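Ferric enterobactin receptor PIRA (Pseudomonas aeruginosa, PDB 5FP2) probably carries ferric siderophores such as ferric enterobactin across the outer membrane, as a TonB-dependent receptor built from a beta-barrel and a plug. Local coordinates at residues S406-K410 and N479-L483; T158-T162 and G242-W246. All blocks are in the same frame, centred on the assembly; numbering follows the deposited sequence.

Both contacts reach the same closed antiparallel barrel of 22 strands, the hallmark of TonB-dependent receptors, but at distant places: their centres lie 39 Å apart and their nearest atoms about 27 Å. They follow one another along the chain. Contact 2 comes first, joining the connection between strand 152-158 of the six-stranded plug sheet and strand 166-176 of the barrel to the inward face of strand 235-247. Contact 1 follows, setting the start of strand 408-423 against the loop that runs from strand 460-471 to strand 483-484, at the end of the barrel that is probably extracellular. One contact thus ties plug to wall; the other ties loop to rim.

Contact 1: S406-K410 and N479-L483; sequences SPKSK and NPNYL
At the rim of the TonB-dependent receptor barrel, a long loop reaches back to the start of a barrel strand. Segment 479-483 opens with a type I beta turn from N479 to Y482, overlaid by an Asx turn in which N481 N donates to N479 OD1 at 3.3 Å. Segment 406-410 passes from loop into strand 408-423, with S409 extended (phi/psi -140/134°). The backbones stay well apart: CA to CA, S406 and N481 are 8.4 Å from each other, S409 and N479 8.3 Å. Side chains therefore bridge the gap. Y482, which buries the most surface, is long enough to do so: chi1 near -69° (m) and chi2 near -50° carry its buried ring across, hydroxyl foremost. S409 points its CB toward the loop with chi1 m, and its small hydroxyl hydrogen-bonds Y482 OH, OG to OH 2.6 Å. P407 O, a carbonyl near the plane of the ring, lies 3.0 Å from the same Y482 OH. L380, of the adjoining strand 367-381, pairs with the S409 backbone and touches Y482. S406 (chi1 t) faces N481 at the margin, OG to ND2 3.8 Å. A weak hydrogen bond completes the set, N479 ND2 to S409 OG at 3.4 Å.

Contact 2: T158-T162 and G242-W246; sequences TKRPT and GMLSW
Plug and barrel meet here, where the linker following plug strand 152-158 runs along the inner face of the wall on its way to barrel strand 166-176. Around P161 (phi/psi -46/146°) the linker is extended but not part of a strand; segment 242-246 is regular beta strand, M243 and S245 turning CB toward the linker while L244 turns away. The nearest CA atoms are those of P161 and S245, 7.3 Å apart. P161, a rigid, compact ring, points at the wall and rests its CG 4.0 Å from S245 CB. M243, the residue most covered, is unbranched and flexible: with chi1 and chi2 t and chi3 p it extends from the wall, and its CE lies over one face of the R160 guanidinium, 3.5 Å from R160 NH1. R160 is long enough to reach the wall from a CB set sideways, with chi1 m, chi2 t and chi3 p; its NH2 comes to 3.9 Å from S245 OG. Its charge is answered by a salt bridge to D255 on neighbouring strand 252-264, whose carboxylate also hydrogen-bonds S245 OG. A proline against a serine CB and an arginine salt-bridged to the wall thus join the linker to the barrel, as expected of a plugged, TonB-dependent beta-barrel.

Contact 1: S406-K410 and N479-L483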
loop_
_atom_site.group_PDB
_atom_site.type_symbol
_atom_site.label_atom_id
_atom_site.label_comp_id
_atom_site.label_asym_id
_atom_site.label_seq_id
_atom_site.Cartn_x
_atom_site.Cartn_y
_atom_site.Cartn_z
ATOM N N SER A 406 -32.844 -7.951 -12.177
ATOM C CA SER A 406 -31.435 -8.289 -12.379
ATOM C C SER A 406 -30.525 -7.367 -11.567
ATOM O O SER A 406 -29.644 -6.710 -12.130
ATOM C CB SER A 406 -31.073 -8.190 -13.868
ATOM O OG SER A 406 -29.687 -8.398 -14.080
ATOM N N PRO A 407 -30.737 -7.311 -10.237
ATOM C CA PRO A 407 -29.978 -6.372 -9.412
ATOM C C PRO A 407 -28.604 -6.904 -9.002
ATOM O O PRO A 407 -27.727 -6.118 -8.627
ATOM C CB PRO A 407 -30.868 -6.199 -8.183
ATOM C CG PRO A 407 -31.580 -7.509 -8.052
ATOM C CD PRO A 407 -31.672 -8.117 -9.430
ATOM N N LYS A 408 -28.424 -8.224 -9.092
ATOM C CA LYS A 408 -27.190 -8.872 -8.644
ATOM C C LYS A 408 -26.169 -9.026 -9.781
ATOM O O LYS A 408 -26.528 -9.193 -10.950
ATOM C CB LYS A 408 -27.499 -10.236 -8.016
ATOM C CG LYS A 408 -27.854 -10.144 -6.540
ATOM C CD LYS A 408 -28.414 -11.452 -5.997
ATOM C CE LYS A 408 -29.873 -11.655 -6.391
ATOM N NZ LYS A 408 -30.550 -12.682 -5.547
ATOM N N SER A 409 -24.894 -8.953 -9.426
ATOM C CA SER A 409 -23.835 -9.229 -10.373
ATOM C C SER A 409 -22.736 -10.019 -9.694
ATOM O O SER A 409 -22.266 -9.632 -8.632
ATOM C CB SER A 409 -23.263 -7.921 -10.914
ATOM O OG SER A 409 -24.270 -7.158 -11.556
ATOM N N LYS A 410 -22.272 -11.072 -10.359
ATOM C CA LYS A 410 -21.200 -11.897 -9.827
ATOM C C LYS A 410 -19.977 -11.960 -10.746
ATOM O O LYS A 410 -19.991 -11.468 -11.880
ATOM C CB LYS A 410 -21.708 -13.315 -9.565
ATOM C CG LYS A 410 -23.217 -13.421 -9.390
ATOM C CD LYS A 410 -23.730 -14.848 -9.555
ATOM C CE LYS A 410 -25.135 -15.015 -9.000
ATOM N NZ LYS A 410 -26.125 -14.106 -9.638
ATOM N N ASN A 479 -20.814 -4.357 -17.008
ATOM C CA ASN A 479 -22.238 -4.661 -17.062
ATOM C C ASN A 479 -23.053 -3.459 -17.524
ATOM O O ASN A 479 -23.140 -2.460 -16.814
ATOM C CB ASN A 479 -22.732 -5.140 -15.693
ATOM C CG ASN A 479 -24.191 -5.551 -15.711
ATOM O OD1 ASN A 479 -24.791 -5.733 -16.778
ATOM N ND2 ASN A 479 -24.781 -5.682 -14.525
ATOM N N PRO A 480 -23.685 -3.569 -18.705
ATOM C CA PRO A 480 -24.405 -2.451 -19.315
ATOM C C PRO A 480 -25.656 -2.027 -18.556
ATOM O O PRO A 480 -26.241 -0.993 -18.866
ATOM C CB PRO A 480 -24.801 -2.984 -20.697
ATOM C CG PRO A 480 -23.947 -4.178 -20.931
ATOM C CD PRO A 480 -23.656 -4.752 -19.581
ATOM N N ASN A 481 -26.098 -2.843 -17.609
ATOM C CA ASN A 481 -27.314 -2.546 -16.880
ATOM C C ASN A 481 -27.108 -1.498 -15.800
ATOM O O ASN A 481 -28.055 -0.819 -15.415
ATOM C CB ASN A 481 -27.867 -3.828 -16.278
ATOM C CG ASN A 481 -28.126 -4.886 -17.331
ATOM O OD1 ASN A 481 -28.036 -4.608 -18.532
ATOM N ND2 ASN A 481 -28.436 -6.109 -16.890
ATOM N N TYR A 482 -25.871 -1.336 -15.341
ATOM C CA TYR A 482 -25.565 -0.335 -14.324
ATOM C C TYR A 482 -25.303 1.029 -14.935
ATOM O O TYR A 482 -24.441 1.177 -15.805
ATOM C CB TYR A 482 -24.350 -0.750 -13.503
ATOM C CG TYR A 482 -24.604 -1.932 -12.606
ATOM C CD1 TYR A 482 -25.714 -1.968 -11.752
ATOM C CD2 TYR A 482 -23.759 -3.029 -12.627
ATOM C CE1 TYR A 482 -25.976 -3.071 -10.948
ATOM C CE2 TYR A 482 -24.005 -4.127 -11.815
ATOM C CZ TYR A 482 -25.108 -4.140 -10.976
ATOM O OH TYR A 482 -25.327 -5.216 -10.155
ATOM N N LEU A 483 -26.003 2.035 -14.420
ATOM C CA LEU A 483 -25.799 3.417 -14.842
ATOM C C LEU A 483 -25.468 4.320 -13.648
ATOM O O LEU A 483 -26.207 4.370 -12.658
ATOM C CB LEU A 483 -27.034 3.922 -15.604
ATOM C CG LEU A 483 -28.346 3.188 -15.319
ATOM C CD1 LEU A 483 -28.963 3.698 -14.027
ATOM C CD2 LEU A 483 -29.326 3.313 -16.478
#

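Contact 2: T158-T162 and G242-W246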
loop_
_atom_site.group_PDB
_atom_site.type_symbol
_atom_site.label_atom_id
_atom_site.label_comp_id
_atom_site.label_asym_id
_atom_site.label_seq_id
_atom_site.Cartn_x
_atom_site.Cartn_y
_atom_site.Cartn_z
ATOM N N THR A 158 0.972 -4.931 9.969
ATOM C CA THR A 158 0.405 -4.557 11.256
ATOM C C THR A 158 1.289 -5.056 12.387
ATOM O O THR A 158 2.278 -5.756 12.142
ATOM C CB THR A 158 -1.001 -5.150 11.398
ATOM O OG1 THR A 158 -0.941 -6.555 11.118
ATOM C CG2 THR A 158 -1.954 -4.478 10.405
ATOM N N LYS A 159 0.957 -4.658 13.613
ATOM C CA LYS A 159 1.662 -5.153 14.793
ATOM C C LYS A 159 0.959 -6.398 15.305
ATOM O O LYS A 159 -0.225 -6.585 15.043
ATOM C CB LYS A 159 1.748 -4.055 15.855
ATOM C CG LYS A 159 2.448 -2.819 15.310
ATOM C CD LYS A 159 2.780 -1.749 16.350
ATOM C CE LYS A 159 3.294 -0.486 15.640
ATOM N NZ LYS A 159 4.357 0.268 16.371
ATOM N N ARG A 160 1.718 -7.329 15.867
ATOM C CA ARG A 160 1.214 -8.695 16.054
ATOM C C ARG A 160 1.213 -9.166 17.532
ATOM O O ARG A 160 2.002 -8.709 18.351
ATOM C CB ARG A 160 1.982 -9.662 15.147
ATOM C CG ARG A 160 1.408 -9.755 13.737
ATOM C CD ARG A 160 1.984 -10.919 12.950
ATOM N NE ARG A 160 1.876 -12.168 13.689
ATOM C CZ ARG A 160 0.826 -12.997 13.644
ATOM N NH1 ARG A 160 -0.174 -12.765 12.797
ATOM N NH2 ARG A 160 0.762 -14.063 14.453
ATOM N N PRO A 161 0.281 -10.050 17.893
ATOM C CA PRO A 161 0.248 -10.493 19.282
ATOM C C PRO A 161 1.623 -10.842 19.825
ATOM O O PRO A 161 2.446 -11.393 19.109
ATOM C CB PRO A 161 -0.619 -11.753 19.228
ATOM C CG PRO A 161 -1.396 -11.641 17.962
ATOM C CD PRO A 161 -0.466 -10.960 17.014
ATOM N N THR A 162 1.839 -10.588 21.104
ATOM C CA THR A 162 3.163 -10.721 21.679
ATOM C C THR A 162 3.082 -11.479 23.004
ATOM O O THR A 162 2.005 -11.623 23.575
ATOM C CB THR A 162 3.787 -9.324 21.868
ATOM O OG1 THR A 162 5.064 -9.424 22.519
ATOM C CG2 THR A 162 2.840 -8.435 22.661
ATOM N N GLY A 242 -10.057 -7.139 15.289
ATOM C CA GLY A 242 -9.520 -8.037 16.308
ATOM C C GLY A 242 -8.860 -9.260 15.720
ATOM O O GLY A 242 -9.299 -9.785 14.696
ATOM N N MET A 243 -7.816 -9.737 16.388
ATOM C CA MET A 243 -7.166 -10.965 15.952
ATOM C C MET A 243 -6.950 -11.909 17.114
ATOM O O MET A 243 -6.372 -11.536 18.130
ATOM C CB MET A 243 -5.805 -10.702 15.281
ATOM C CG MET A 243 -5.100 -11.978 14.828
ATOM S SD MET A 243 -3.779 -11.670 13.631
ATOM C CE MET A 243 -2.490 -11.048 14.730
ATOM N N LEU A 244 -7.292 -13.167 16.884
ATOM C CA LEU A 244 -7.072 -14.228 17.840
ATOM C C LEU A 244 -6.056 -15.143 17.212
ATOM O O LEU A 244 -6.193 -15.531 16.045
ATOM C CB LEU A 244 -8.387 -14.987 18.044
ATOM C CG LEU A 244 -8.527 -15.957 19.210
ATOM C CD1 LEU A 244 -7.802 -15.522 20.477
ATOM C CD2 LEU A 244 -10.012 -16.098 19.483
ATOM N N SER A 245 -4.975 -15.405 17.926
ATOM C CA SER A 245 -3.916 -16.207 17.340
ATOM C C SER A 245 -3.718 -17.511 18.105
ATOM O O SER A 245 -3.558 -17.506 19.327
ATOM C CB SER A 245 -2.618 -15.429 17.303
ATOM O OG SER A 245 -1.655 -16.223 16.659
ATOM N N TRP A 246 -3.698 -18.627 17.390
ATOM C CA TRP A 246 -3.612 -19.918 18.047
ATOM C C TRP A 246 -2.371 -20.697 17.599
ATOM O O TRP A 246 -2.248 -21.099 16.440
ATOM C CB TRP A 246 -4.906 -20.711 17.811
ATOM C CG TRP A 246 -4.848 -22.145 18.261
ATOM C CD1 TRP A 246 -4.040 -22.680 19.225
ATOM C CD2 TRP A 246 -5.666 -23.215 17.785
ATOM N NE1 TRP A 246 -4.236 -24.028 19.299
ATOM C CE2 TRP A 246 -5.266 -24.375 18.462
ATOM C CE3 TRP A 246 -6.684 -23.306 16.831
ATOM C CZ2 TRP A 246 -5.848 -25.614 18.218
ATOM C CZ3 TRP A 246 -7.254 -24.530 16.586
ATOM C CH2 TRP A 246 -6.827 -25.674 17.267
#